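Local coordinates for crystal protein (PDB 2ZTB), which recognises cancer cells as the proteolytically activated form of the toxin parasporin-2, and probably kills them by forming pores in the membrane, at residues I82-T87 / I172-K177; T97-I102 / S159-V164; G104-T109 / V233-F238; S168-Q173 / T240-A245. All coordinates share one frame; numbering follows the deposited sequence.

Interaction 1: I82-T87 / I172-K177; sequences ILAQDT and IQLTAK. With EDO (1,2-ethanediol), chain G.
The backbones of 82-87 and 172-177 run antiparallel, 4.5 Å apart at the axes. Two bonds join Asp86 and Ile172 in a regular hydrogen-bonded pair; the one from Ile172 N to Asp86 O is 2.8 Å long and nearly linear at 173°. Further along, Leu174 O takes two donors: Leu83 N at 2.7 Å, nearly along the C=O axis, and Ala84 N at 3.3 Å, in the carbonyl plane on a lone pair. Leu174 N returns a bond to Ala84 O. Two residues thus face one, a classic beta bulge, which shifts the register by a residue in this long antiparallel sheet of the elongated toxin.

Apolar contacts lie on both sides. With Ala84 and Leu174 on one face, their CB atoms meet at 3.8 Å. On the other face Ile82 lies alongside Thr175, CD1 touching CG2 at 3.8 Å, while Gln85 and Gln173 run side by side with their amide planes 41° apart. At the bulge, Leu83 CD1 reaches Ala176 CB at 4.0 Å.

Polar ends find partners beyond the pair: Asp86 OD2 accepts a bond from O1 of a 1,2-ethanediol, probably a crystallisation additive, also bonded to Thr103 N, and Lys177 NZ salt-bridges Asp237.

Interaction 2: T97-I102 / S159-V164; sequences TTTITI and SVTVTV
Ile100 O receives one hydrogen bond from across the strand pair, from Val160 N at 2.8 Å, nearly along the C=O axis, and one CA-H...O contact from Ser159 CA at 3.1 Å. Ile100 N bonds back to Val160 O at 2.9 Å, in the carbonyl plane, so this pair is closed by two bonds. Thr98 and Val162 repeat the pattern two residues further along, with Val162 N to Thr98 O almost straight at 170°.

Between these two hydrogen-bonded pairs stands the non-hydrogen-bonded pair Thr99-Thr161. Both threonines set OG1 beside their backbone N, anti to the carbonyl carbon (chi1 -52° and -62°). The two side chains cross obliquely and their OG1 atoms share a 2.8 Å hydrogen bond in which either hydroxyl may donate. Just beyond Thr98-Val162, Thr97 and Thr163 also cross, but there it is the methyl CG2 of Thr97 that approaches Thr163 OG1.

The other face is greasier. Ile100 and Val160 lie side by side, CG1 to CG1 at 3.8 Å, each CG1 in the crowded position between N and carbonyl carbon. Beneath them Ile172 touches Ile100, Val160 and Val162. A two-faced antiparallel ladder results, mostly threonine and serine on one face and Ile100, Val160 and Val162, with Thr98 among them, on the other, consistent with the long, strand-rich beta domains of aerolysin-type pore-forming toxins.

Interaction 3: G104-T109 / V233-F238; sequences GSFTNT and VSSFDF
The ring of Phe106 carries Ser235 on one face. Ser235 CB stands 3.5 Å from the ring centroid, only 6° off the normal, so CB sits squarely over the ring, a CH-pi contact. Ser235 OG sits over the same face, toward the root of the ring, 3.5 Å from Phe106 CG. At the edge, near the ring plane, lies Val233 O, 4.3 Å from Phe106 CE2. The ring gets there because Phe106 CG is anti to the backbone N and CB already points toward the other strand.

Asn108 turns CG beside its own backbone N, and this brings OD1 alongside Ser234, 3.4 Å from its CA. Neither Asn108 OD1 nor Ser235 OG has a polar partner in the model, although the contact buries both.

Regular pairing is confined to the end of the contact. Thr109 and Val233 form a hydrogen-bonded antiparallel pair, with Val233 N reaching Thr109 O at 2.7 Å and an angle of 170°, and Thr109 N reaching Val233 O at 3.0 Å. Their side chains lie side by side, Thr109 OG1 3.6 Å from Val233 CB. From there the strands splay, running at 137° to each other, and Phe106 fills in where the CA atoms of Phe106 and Ser235 are 7.0 Å apart.

Strand 147-164 pairs with the other edge of 104-109, and its Ile154 touches both Phe106 and Ser235. On the far side of 233-238, strand 168-199 bonds through Ala179 and Lys177, while Leu83 of strand 61-90 packs on Phe106.

Interaction 4: S168-Q173 / T240-A245; sequences SRRTIQ and TIVQPA
Arg170 and Val242 cross at about a right angle. The arginine chain is extended from CG to NE, with CG anti to the backbone N (chi1 -159°), and the methyl Val242 CG1 rests over one face of the guanidinium, offset toward its rim and 3.6 Å from Arg170 NE. At the edge, in the guanidinium plane, NE donates to Gln243 O at 3.0 Å and 165°, although it comes from above the plane of that carbonyl. Arg170 NH1 bonds to Thr163 O, so two backbone oxygens, of Gln243 and Thr163, hold the group.

Thr171 and Gln243 lie alongside each other, pointing the same way, and Gln243 N bonds to Thr171 O nearly along the C=O axis. Gln173 crosses Gln243 obliquely, their amide planes 71° apart. Its backbone pairs with Ile241 through two bonds, the shorter from Gln173 N to Ile241 O at 2.8 Å. Past Gln243 a water takes over, accepting from Thr171 N and donating to Pro244 O. Ile172 sets CG2 beside Thr240 CG2 at 4.0 Å.

Strand 61-90 borders 168-173 on its other edge, through Asp86 and Leu88, while Val160 and Val162 of strand 147-164 pack against the face that holds Ile172 and Val242.

In the fold
From the N terminus, 82-87 comes first and waits for 172-177, so interaction 1 closes a long loop in which interaction 2 is nested, strand 96-116 having returned against 147-164 before 168-199 begins. Interaction 3 crosses both: 104-109 lies inside those loops, but its partner 233-238 comes near the C terminus. Interaction 4 opens after interaction 2 has closed, begins on the strand where interaction 1 ends, sharing Ile172 and Gln173, and crosses interaction 3. Strand 168-199 therefore runs between 61-90 and 223-247, while 96-116 joins 147-164 to 223-247. Ile102 packs on Ile172 and Ala84, so interactions 1 and 2 touch through side chains.

Interaction 1: I82-T87 / I172-K177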
loop_
_atom_site.group_PDB
_atom_site.type_symbol
_atom_site.label_atom_id
_atom_site.label_comp_id
_atom_site.label_asym_id
_atom_site.label_seq_id
_atom_site.Cartn_x
_atom_site.Cartn_y
_atom_site.Cartn_z
ATOM N N ILE A 82 -21.209 -19.923 -7.750
ATOM C CA ILE A 82 -21.734 -20.229 -9.073
ATOM C C ILE A 82 -21.305 -19.139 -10.040
ATOM O O ILE A 82 -21.671 -17.965 -9.875
ATOM C CB ILE A 82 -23.285 -20.331 -9.093
ATOM C CG1 ILE A 82 -23.840 -21.095 -7.880
ATOM C CG2 ILE A 82 -23.776 -20.936 -10.400
ATOM C CD1 ILE A 82 -23.372 -22.505 -7.723
ATOM N N LEU A 83 -20.524 -19.532 -11.042
ATOM C CA LEU A 83 -20.071 -18.602 -12.075
ATOM C C LEU A 83 -20.974 -18.623 -13.297
ATOM O O LEU A 83 -21.041 -17.651 -14.044
ATOM C CB LEU A 83 -18.627 -18.894 -12.499
ATOM C CG LEU A 83 -17.482 -18.716 -11.495
ATOM C CD1 LEU A 83 -16.146 -18.736 -12.251
ATOM C CD2 LEU A 83 -17.622 -17.429 -10.668
ATOM N N ALA A 84 -21.659 -19.739 -13.505
ATOM C CA ALA A 84 -22.570 -19.881 -14.631
ATOM C C ALA A 84 -23.589 -20.929 -14.278
ATOM O O ALA A 84 -23.303 -21.837 -13.503
ATOM C CB ALA A 84 -21.820 -20.277 -15.895
ATOM N N GLN A 85 -24.783 -20.788 -14.837
ATOM C CA GLN A 85 -25.840 -21.747 -14.636
ATOM C C GLN A 85 -26.774 -21.784 -15.841
ATOM O O GLN A 85 -27.249 -20.752 -16.303
ATOM C CB GLN A 85 -26.619 -21.428 -13.362
ATOM C CG GLN A 85 -27.556 -22.540 -12.947
ATOM C CD GLN A 85 -28.382 -22.199 -11.740
ATOM O OE1 GLN A 85 -29.600 -22.106 -11.830
ATOM N NE2 GLN A 85 -27.740 -22.032 -10.602
ATOM N N ASP A 86 -27.031 -22.994 -16.333
ATOM C CA ASP A 86 -27.860 -23.217 -17.503
ATOM C C ASP A 86 -28.792 -24.391 -17.250
ATOM O O ASP A 86 -28.419 -25.376 -16.612
ATOM C CB ASP A 86 -26.993 -23.468 -18.747
ATOM C CG ASP A 86 -26.295 -22.200 -19.241
ATOM O OD1 ASP A 86 -26.979 -21.298 -19.782
ATOM O OD2 ASP A 86 -25.061 -22.087 -19.077
ATOM N N THR A 87 -30.017 -24.273 -17.745
ATOM C CA THR A 87 -31.004 -25.321 -17.583
ATOM C C THR A 87 -31.404 -25.838 -18.948
ATOM O O THR A 87 -31.698 -25.049 -19.844
ATOM C CB THR A 87 -32.220 -24.805 -16.795
ATOM O OG1 THR A 87 -31.781 -24.376 -15.496
ATOM C CG2 THR A 87 -33.280 -25.892 -16.638
ATOM N N ILE A 172 -27.257 -27.305 -15.021
ATOM C CA ILE A 172 -25.803 -27.445 -15.045
ATOM C C ILE A 172 -25.192 -26.149 -14.514
ATOM O O ILE A 172 -25.588 -25.067 -14.929
ATOM C CB ILE A 172 -25.273 -27.722 -16.480
ATOM C CG1 ILE A 172 -25.862 -29.025 -17.040
ATOM C CG2 ILE A 172 -23.748 -27.763 -16.517
ATOM C CD1 ILE A 172 -27.010 -28.814 -17.997
ATOM N N GLN A 173 -24.246 -26.264 -13.585
ATOM C CA GLN A 173 -23.551 -25.100 -13.053
ATOM C C GLN A 173 -22.061 -25.160 -13.304
ATOM O O GLN A 173 -21.475 -26.237 -13.345
ATOM C CB GLN A 173 -23.812 -24.933 -11.546
ATOM C CG GLN A 173 -25.307 -24.980 -11.165
ATOM C CD GLN A 173 -25.531 -25.102 -9.668
ATOM O OE1 GLN A 173 -24.836 -25.853 -8.987
ATOM N NE2 GLN A 173 -26.518 -24.372 -9.152
ATOM N N LEU A 174 -21.458 -23.983 -13.479
ATOM C CA LEU A 174 -20.017 -23.843 -13.404
ATOM C C LEU A 174 -19.708 -23.207 -12.061
ATOM O O LEU A 174 -20.213 -22.127 -11.746
ATOM C CB LEU A 174 -19.471 -22.992 -14.557
ATOM C CG LEU A 174 -17.949 -22.760 -14.599
ATOM C CD1 LEU A 174 -17.178 -24.044 -14.834
ATOM C CD2 LEU A 174 -17.613 -21.752 -15.666
ATOM N N THR A 175 -18.898 -23.885 -11.256
ATOM C CA THR A 175 -18.600 -23.394 -9.921
ATOM C C THR A 175 -17.106 -23.212 -9.717
ATOM O O THR A 175 -16.308 -23.819 -10.412
ATOM C CB THR A 175 -19.143 -24.324 -8.825
ATOM O OG1 THR A 175 -18.319 -25.499 -8.742
ATOM C CG2 THR A 175 -20.617 -24.721 -9.107
ATOM N N ALA A 176 -16.745 -22.363 -8.754
ATOM C CA ALA A 176 -15.362 -22.123 -8.405
ATOM C C ALA A 176 -15.198 -21.843 -6.908
ATOM O O ALA A 176 -16.174 -21.637 -6.186
ATOM C CB ALA A 176 -14.799 -20.972 -9.239
ATOM N N LYS A 177 -13.953 -21.890 -6.444
ATOM C CA LYS A 177 -13.603 -21.348 -5.146
ATOM C C LYS A 177 -13.004 -19.956 -5.368
ATOM O O LYS A 177 -12.439 -19.670 -6.431
ATOM C CB LYS A 177 -12.613 -22.248 -4.404
ATOM C CG LYS A 177 -13.131 -23.643 -4.068
ATOM C CD LYS A 177 -12.096 -24.414 -3.269
ATOM C CE LYS A 177 -12.576 -25.806 -2.899
ATOM N NZ LYS A 177 -12.521 -26.801 -4.025
HETATM C C1 EDO G . -23.567 -19.470 -21.217
HETATM O O1 EDO G . -23.179 -20.302 -20.113
HETATM C C2 EDO G . -24.228 -18.203 -20.682
HETATM O O2 EDO G . -24.273 -17.175 -21.683
#

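Interaction 2: T97-I102 / S159-V164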
loop_
_atom_site.group_PDB
_atom_site.type_symbol
_atom_site.label_atom_id
_atom_site.label_comp_id
_atom_site.label_asym_id
_atom_site.label_seq_id
_atom_site.Cartn_x
_atom_site.Cartn_y
_atom_site.Cartn_z
ATOM N N THR A 97 -29.760 -36.831 -25.237
ATOM C CA THR A 97 -28.471 -36.426 -24.716
ATOM C C THR A 97 -27.833 -35.411 -25.656
ATOM O O THR A 97 -27.973 -35.502 -26.884
ATOM C CB THR A 97 -27.509 -37.613 -24.340
ATOM O OG1 THR A 97 -26.337 -37.620 -25.171
ATOM C CG2 THR A 97 -28.208 -38.932 -24.379
ATOM N N THR A 98 -27.162 -34.429 -25.060
ATOM C CA THR A 98 -26.602 -33.317 -25.810
ATOM C C THR A 98 -25.329 -32.772 -25.153
ATOM O O THR A 98 -25.171 -32.830 -23.935
ATOM C CB THR A 98 -27.651 -32.194 -26.017
ATOM O OG1 THR A 98 -27.158 -31.250 -26.971
ATOM C CG2 THR A 98 -27.975 -31.476 -24.707
ATOM N N THR A 99 -24.423 -32.272 -25.983
ATOM C CA THR A 99 -23.204 -31.651 -25.508
ATOM C C THR A 99 -23.361 -30.131 -25.569
ATOM O O THR A 99 -23.594 -29.553 -26.632
ATOM C CB THR A 99 -21.964 -32.132 -26.297
ATOM O OG1 THR A 99 -21.932 -33.565 -26.300
ATOM C CG2 THR A 99 -20.683 -31.616 -25.659
ATOM N N ILE A 100 -23.268 -29.498 -24.407
ATOM C CA ILE A 100 -23.367 -28.051 -24.316
ATOM C C ILE A 100 -22.066 -27.459 -23.786
ATOM O O ILE A 100 -21.225 -28.178 -23.244
ATOM C CB ILE A 100 -24.581 -27.587 -23.455
ATOM C CG1 ILE A 100 -24.419 -28.019 -21.988
ATOM C CG2 ILE A 100 -25.923 -28.075 -24.079
ATOM C CD1 ILE A 100 -25.059 -27.068 -20.983
ATOM N N THR A 101 -21.909 -26.155 -23.990
ATOM C CA THR A 101 -20.825 -25.389 -23.429
ATOM C C THR A 101 -21.399 -24.377 -22.433
ATOM O O THR A 101 -22.301 -23.621 -22.759
ATOM C CB THR A 101 -20.006 -24.675 -24.534
ATOM O OG1 THR A 101 -19.416 -25.655 -25.400
ATOM C CG2 THR A 101 -18.904 -23.819 -23.922
ATOM N N ILE A 102 -20.881 -24.405 -21.211
ATOM C CA ILE A 102 -21.257 -23.462 -20.171
ATOM C C ILE A 102 -20.055 -22.510 -19.932
ATOM O O ILE A 102 -18.915 -22.954 -19.850
ATOM C CB ILE A 102 -21.786 -24.203 -18.869
ATOM C CG1 ILE A 102 -22.259 -23.200 -17.810
ATOM C CG2 ILE A 102 -20.714 -25.109 -18.222
ATOM C CD1 ILE A 102 -23.304 -23.770 -16.813
ATOM N N SER A 159 -17.235 -27.739 -21.868
ATOM C CA SER A 159 -18.199 -28.584 -22.566
ATOM C C SER A 159 -18.620 -29.700 -21.621
ATOM O O SER A 159 -17.829 -30.143 -20.783
ATOM C CB SER A 159 -17.623 -29.167 -23.861
ATOM O OG SER A 159 -16.513 -30.002 -23.602
ATOM N N VAL A 160 -19.873 -30.116 -21.725
ATOM C CA VAL A 160 -20.411 -31.185 -20.892
ATOM C C VAL A 160 -21.529 -31.920 -21.648
ATOM O O VAL A 160 -22.343 -31.305 -22.334
ATOM C CB VAL A 160 -20.842 -30.662 -19.472
ATOM C CG1 VAL A 160 -21.922 -29.597 -19.563
ATOM C CG2 VAL A 160 -21.274 -31.799 -18.549
ATOM N N THR A 161 -21.516 -33.248 -21.553
ATOM C CA THR A 161 -22.512 -34.088 -22.199
ATOM C C THR A 161 -23.545 -34.526 -21.168
ATOM O O THR A 161 -23.200 -35.108 -20.139
ATOM C CB THR A 161 -21.837 -35.280 -22.905
ATOM O OG1 THR A 161 -20.962 -34.774 -23.922
ATOM C CG2 THR A 161 -22.865 -36.224 -23.547
ATOM N N VAL A 162 -24.810 -34.217 -21.438
ATOM C CA VAL A 162 -25.878 -34.502 -20.476
ATOM C C VAL A 162 -27.120 -35.144 -21.101
ATOM O O VAL A 162 -27.540 -34.793 -22.214
ATOM C CB VAL A 162 -26.185 -33.270 -19.494
ATOM C CG1 VAL A 162 -25.533 -31.975 -19.967
ATOM C CG2 VAL A 162 -27.679 -33.087 -19.210
ATOM N N THR A 163 -27.672 -36.124 -20.391
ATOM C CA THR A 163 -28.937 -36.752 -20.772
ATOM C C THR A 163 -30.044 -36.152 -19.920
ATOM O O THR A 163 -29.944 -36.113 -18.688
ATOM C CB THR A 163 -28.907 -38.283 -20.562
ATOM O OG1 THR A 163 -27.786 -38.844 -21.255
ATOM C CG2 THR A 163 -30.205 -38.941 -21.076
ATOM N N VAL A 164 -31.088 -35.657 -20.574
ATOM C CA VAL A 164 -32.252 -35.171 -19.839
ATOM C C VAL A 164 -33.453 -36.077 -20.142
ATOM O O VAL A 164 -33.853 -36.221 -21.308
ATOM C CB VAL A 164 -32.507 -33.616 -19.997
ATOM C CG1 VAL A 164 -32.504 -33.182 -21.452
ATOM C CG2 VAL A 164 -33.792 -33.183 -19.282
#

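Interaction 3: G104-T109 / V233-F238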
loop_
_atom_site.group_PDB
_atom_site.type_symbol
_atom_site.label_atom_id
_atom_site.label_comp_id
_atom_site.label_asym_id
_atom_site.label_seq_id
_atom_site.Cartn_x
_atom_site.Cartn_y
_atom_site.Cartn_z
ATOM N N GLY A 104 -18.506 -18.888 -17.938
ATOM C CA GLY A 104 -18.536 -17.864 -16.903
ATOM C C GLY A 104 -17.314 -16.964 -17.006
ATOM O O GLY A 104 -16.316 -17.325 -17.627
ATOM N N SER A 105 -17.403 -15.768 -16.422
ATOM C CA SER A 105 -16.210 -14.957 -16.208
ATOM C C SER A 105 -16.123 -14.377 -14.816
ATOM O O SER A 105 -17.129 -14.106 -14.160
ATOM C CB SER A 105 -16.018 -13.870 -17.265
ATOM O OG SER A 105 -17.146 -13.046 -17.359
ATOM N N PHE A 106 -14.885 -14.216 -14.378
ATOM C CA PHE A 106 -14.572 -13.775 -13.054
ATOM C C PHE A 106 -13.518 -12.693 -13.225
ATOM O O PHE A 106 -12.601 -12.836 -14.036
ATOM C CB PHE A 106 -14.016 -14.958 -12.265
ATOM C CG PHE A 106 -13.795 -14.682 -10.808
ATOM C CD1 PHE A 106 -14.761 -15.009 -9.882
ATOM C CD2 PHE A 106 -12.596 -14.131 -10.365
ATOM C CE1 PHE A 106 -14.545 -14.787 -8.550
ATOM C CE2 PHE A 106 -12.372 -13.908 -9.028
ATOM C CZ PHE A 106 -13.340 -14.230 -8.123
ATOM N N THR A 107 -13.674 -11.599 -12.489
ATOM C CA THR A 107 -12.712 -10.524 -12.537
ATOM C C THR A 107 -11.822 -10.595 -11.295
ATOM O O THR A 107 -12.288 -10.377 -10.162
ATOM C CB THR A 107 -13.409 -9.157 -12.712
ATOM O OG1 THR A 107 -14.154 -9.186 -13.928
ATOM C CG2 THR A 107 -12.399 -8.025 -12.781
ATOM N N ASN A 108 -10.555 -10.957 -11.522
ATOM C CA ASN A 108 -9.557 -11.023 -10.457
ATOM C C ASN A 108 -9.193 -9.613 -10.058
ATOM O O ASN A 108 -9.064 -8.751 -10.920
ATOM C CB ASN A 108 -8.271 -11.735 -10.921
ATOM C CG ASN A 108 -8.487 -13.188 -11.316
ATOM O OD1 ASN A 108 -9.447 -13.851 -10.905
ATOM N ND2 ASN A 108 -7.565 -13.700 -12.103
ATOM N N THR A 109 -9.040 -9.370 -8.759
ATOM C CA THR A 109 -8.518 -8.078 -8.298
ATOM C C THR A 109 -7.221 -8.235 -7.512
ATOM O O THR A 109 -7.040 -9.207 -6.764
ATOM C CB THR A 109 -9.545 -7.284 -7.452
ATOM O OG1 THR A 109 -9.993 -8.086 -6.357
ATOM C CG2 THR A 109 -10.741 -6.864 -8.292
ATOM N N VAL A 233 -7.524 -11.255 -5.054
ATOM C CA VAL A 233 -8.757 -12.069 -5.067
ATOM C C VAL A 233 -8.866 -12.748 -6.437
ATOM O O VAL A 233 -8.854 -12.088 -7.483
ATOM C CB VAL A 233 -10.038 -11.265 -4.665
ATOM C CG1 VAL A 233 -11.268 -12.178 -4.552
ATOM C CG2 VAL A 233 -9.837 -10.554 -3.311
ATOM N N SER A 234 -8.881 -14.080 -6.427
ATOM C CA SER A 234 -8.962 -14.855 -7.670
ATOM C C SER A 234 -9.800 -16.118 -7.491
ATOM O O SER A 234 -10.061 -16.566 -6.365
ATOM C CB SER A 234 -7.568 -15.183 -8.215
ATOM O OG SER A 234 -6.844 -16.019 -7.324
ATOM N N SER A 235 -10.259 -16.657 -8.613
ATOM C CA SER A 235 -11.070 -17.856 -8.598
ATOM C C SER A 235 -10.187 -19.016 -9.029
ATOM O O SER A 235 -9.247 -18.826 -9.794
ATOM C CB SER A 235 -12.290 -17.712 -9.509
ATOM O OG SER A 235 -11.870 -17.545 -10.842
ATOM N N PHE A 236 -10.481 -20.195 -8.485
ATOM C CA PHE A 236 -9.757 -21.433 -8.763
ATOM C C PHE A 236 -10.671 -22.636 -8.490
ATOM O O PHE A 236 -11.785 -22.474 -7.996
ATOM C CB PHE A 236 -8.449 -21.501 -7.943
ATOM C CG PHE A 236 -8.650 -21.626 -6.448
ATOM C CD1 PHE A 236 -8.261 -22.780 -5.782
ATOM C CD2 PHE A 236 -9.213 -20.585 -5.704
ATOM C CE1 PHE A 236 -8.436 -22.913 -4.403
ATOM C CE2 PHE A 236 -9.385 -20.710 -4.315
ATOM C CZ PHE A 236 -8.992 -21.885 -3.675
ATOM N N ASP A 237 -10.196 -23.826 -8.836
ATOM C CA ASP A 237 -10.900 -25.092 -8.612
ATOM C C ASP A 237 -12.272 -25.117 -9.264
ATOM O O ASP A 237 -13.280 -25.394 -8.600
ATOM C CB ASP A 237 -10.972 -25.443 -7.113
ATOM C CG ASP A 237 -9.639 -25.951 -6.546
ATOM O OD1 ASP A 237 -8.653 -26.117 -7.295
ATOM O OD2 ASP A 237 -9.579 -26.187 -5.322
ATOM N N PHE A 238 -12.289 -24.818 -10.565
ATOM C CA PHE A 238 -13.503 -24.831 -11.376
ATOM C C PHE A 238 -14.071 -26.238 -11.522
ATOM O O PHE A 238 -13.338 -27.214 -11.775
ATOM C CB PHE A 238 -13.264 -24.207 -12.763
ATOM C CG PHE A 238 -12.615 -22.845 -12.720
ATOM C CD1 PHE A 238 -11.267 -22.689 -13.029
ATOM C CD2 PHE A 238 -13.344 -21.723 -12.364
ATOM C CE1 PHE A 238 -10.663 -21.434 -12.968
ATOM C CE2 PHE A 238 -12.747 -20.466 -12.302
ATOM C CZ PHE A 238 -11.411 -20.321 -12.608
#

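Interaction 4: S168-Q173 / T240-A245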
loop_
_atom_site.group_PDB
_atom_site.type_symbol
_atom_site.label_atom_id
_atom_site.label_comp_id
_atom_site.label_asym_id
_atom_site.label_seq_id
_atom_site.Cartn_x
_atom_site.Cartn_y
_atom_site.Cartn_z
ATOM N N SER A 168 -38.802 -33.436 -18.256
ATOM C CA SER A 168 -37.990 -32.867 -17.191
ATOM C C SER A 168 -37.036 -31.780 -17.662
ATOM O O SER A 168 -36.806 -31.585 -18.860
ATOM C CB SER A 168 -37.199 -33.980 -16.494
ATOM O OG SER A 168 -36.679 -34.890 -17.446
ATOM N N ARG A 169 -36.505 -31.062 -16.681
ATOM C CA ARG A 169 -35.423 -30.121 -16.884
ATOM C C ARG A 169 -34.220 -30.596 -16.079
ATOM O O ARG A 169 -34.360 -31.367 -15.125
ATOM C CB ARG A 169 -35.839 -28.711 -16.452
ATOM C CG ARG A 169 -36.426 -28.645 -15.054
ATOM C CD ARG A 169 -37.283 -27.406 -14.860
ATOM N NE ARG A 169 -37.968 -27.420 -13.565
ATOM C CZ ARG A 169 -37.368 -27.202 -12.390
ATOM N NH1 ARG A 169 -36.054 -26.968 -12.326
ATOM N NH2 ARG A 169 -38.086 -27.232 -11.270
ATOM N N ARG A 170 -33.041 -30.120 -16.468
ATOM C CA ARG A 170 -31.800 -30.483 -15.803
ATOM C C ARG A 170 -30.857 -29.288 -15.792
ATOM O O ARG A 170 -30.520 -28.753 -16.851
ATOM C CB ARG A 170 -31.162 -31.689 -16.510
ATOM C CG ARG A 170 -30.182 -32.439 -15.644
ATOM C CD ARG A 170 -29.976 -33.887 -16.079
ATOM N NE ARG A 170 -29.063 -34.528 -15.136
ATOM C CZ ARG A 170 -28.382 -35.647 -15.358
ATOM N NH1 ARG A 170 -28.488 -36.305 -16.509
ATOM N NH2 ARG A 170 -27.579 -36.106 -14.407
ATOM N N THR A 171 -30.442 -28.884 -14.591
ATOM C CA THR A 171 -29.562 -27.730 -14.390
ATOM C C THR A 171 -28.071 -28.117 -14.352
ATOM O O THR A 171 -27.686 -29.128 -13.745
ATOM C CB THR A 171 -29.943 -26.951 -13.095
ATOM O OG1 THR A 171 -31.301 -26.518 -13.186
ATOM C CG2 THR A 171 -29.088 -25.733 -12.911
ATOM N N ILE A 172 -27.257 -27.305 -15.021
ATOM C CA ILE A 172 -25.803 -27.445 -15.045
ATOM C C ILE A 172 -25.192 -26.149 -14.514
ATOM O O ILE A 172 -25.588 -25.067 -14.929
ATOM C CB ILE A 172 -25.273 -27.722 -16.480
ATOM C CG1 ILE A 172 -25.862 -29.025 -17.040
ATOM C CG2 ILE A 172 -23.748 -27.763 -16.517
ATOM C CD1 ILE A 172 -27.010 -28.814 -17.997
ATOM N N GLN A 173 -24.246 -26.264 -13.585
ATOM C CA GLN A 173 -23.551 -25.100 -13.053
ATOM C C GLN A 173 -22.061 -25.160 -13.304
ATOM O O GLN A 173 -21.475 -26.237 -13.345
ATOM C CB GLN A 173 -23.812 -24.933 -11.546
ATOM C CG GLN A 173 -25.307 -24.980 -11.165
ATOM C CD GLN A 173 -25.531 -25.102 -9.668
ATOM O OE1 GLN A 173 -24.836 -25.853 -8.987
ATOM N NE2 GLN A 173 -26.518 -24.372 -9.152
ATOM N N THR A 240 -17.699 -28.541 -12.959
ATOM C CA THR A 240 -18.992 -28.679 -13.594
ATOM C C THR A 240 -19.846 -29.498 -12.641
ATOM O O THR A 240 -19.411 -30.545 -12.141
ATOM C CB THR A 240 -18.863 -29.394 -14.959
ATOM O OG1 THR A 240 -17.950 -28.653 -15.769
ATOM C CG2 THR A 240 -20.191 -29.464 -15.683
ATOM N N ILE A 241 -21.039 -28.981 -12.356
ATOM C CA ILE A 241 -22.025 -29.686 -11.539
ATOM C C ILE A 241 -23.272 -29.892 -12.376
ATOM O O ILE A 241 -23.933 -28.930 -12.770
ATOM C CB ILE A 241 -22.408 -28.918 -10.237
ATOM C CG1 ILE A 241 -21.175 -28.343 -9.522
ATOM C CG2 ILE A 241 -23.251 -29.805 -9.312
ATOM C CD1 ILE A 241 -20.257 -29.368 -8.866
ATOM N N VAL A 242 -23.566 -31.157 -12.669
ATOM C CA VAL A 242 -24.816 -31.517 -13.303
ATOM C C VAL A 242 -25.741 -32.054 -12.211
ATOM O O VAL A 242 -25.466 -33.101 -11.612
ATOM C CB VAL A 242 -24.635 -32.576 -14.437
ATOM C CG1 VAL A 242 -25.943 -32.782 -15.179
ATOM C CG2 VAL A 242 -23.502 -32.170 -15.416
ATOM N N GLN A 243 -26.826 -31.327 -11.950
ATOM C CA GLN A 243 -27.792 -31.721 -10.919
ATOM C C GLN A 243 -28.824 -32.745 -11.414
ATOM O O GLN A 243 -29.051 -32.855 -12.623
ATOM C CB GLN A 243 -28.451 -30.488 -10.301
ATOM C CG GLN A 243 -27.579 -29.844 -9.243
ATOM C CD GLN A 243 -27.851 -28.376 -9.080
ATOM O OE1 GLN A 243 -27.064 -27.650 -8.452
ATOM N NE2 GLN A 243 -28.962 -27.911 -9.653
ATOM N N PRO A 244 -29.426 -33.521 -10.488
ATOM C CA PRO A 244 -30.396 -34.532 -10.919
ATOM C C PRO A 244 -31.539 -33.906 -11.708
ATOM O O PRO A 244 -31.975 -32.799 -11.386
ATOM C CB PRO A 244 -30.919 -35.116 -9.599
ATOM C CG PRO A 244 -29.877 -34.817 -8.598
ATOM C CD PRO A 244 -29.250 -33.521 -9.023
ATOM N N ALA A 245 -31.986 -34.599 -12.748
ATOM C CA ALA A 245 -33.168 -34.188 -13.501
ATOM C C ALA A 245 -34.370 -34.063 -12.575
ATOM O O ALA A 245 -34.631 -34.944 -11.750
ATOM C CB ALA A 245 -33.466 -35.174 -14.599
HETATM O O HOH W 1 -31.831 -30.166 -12.340
#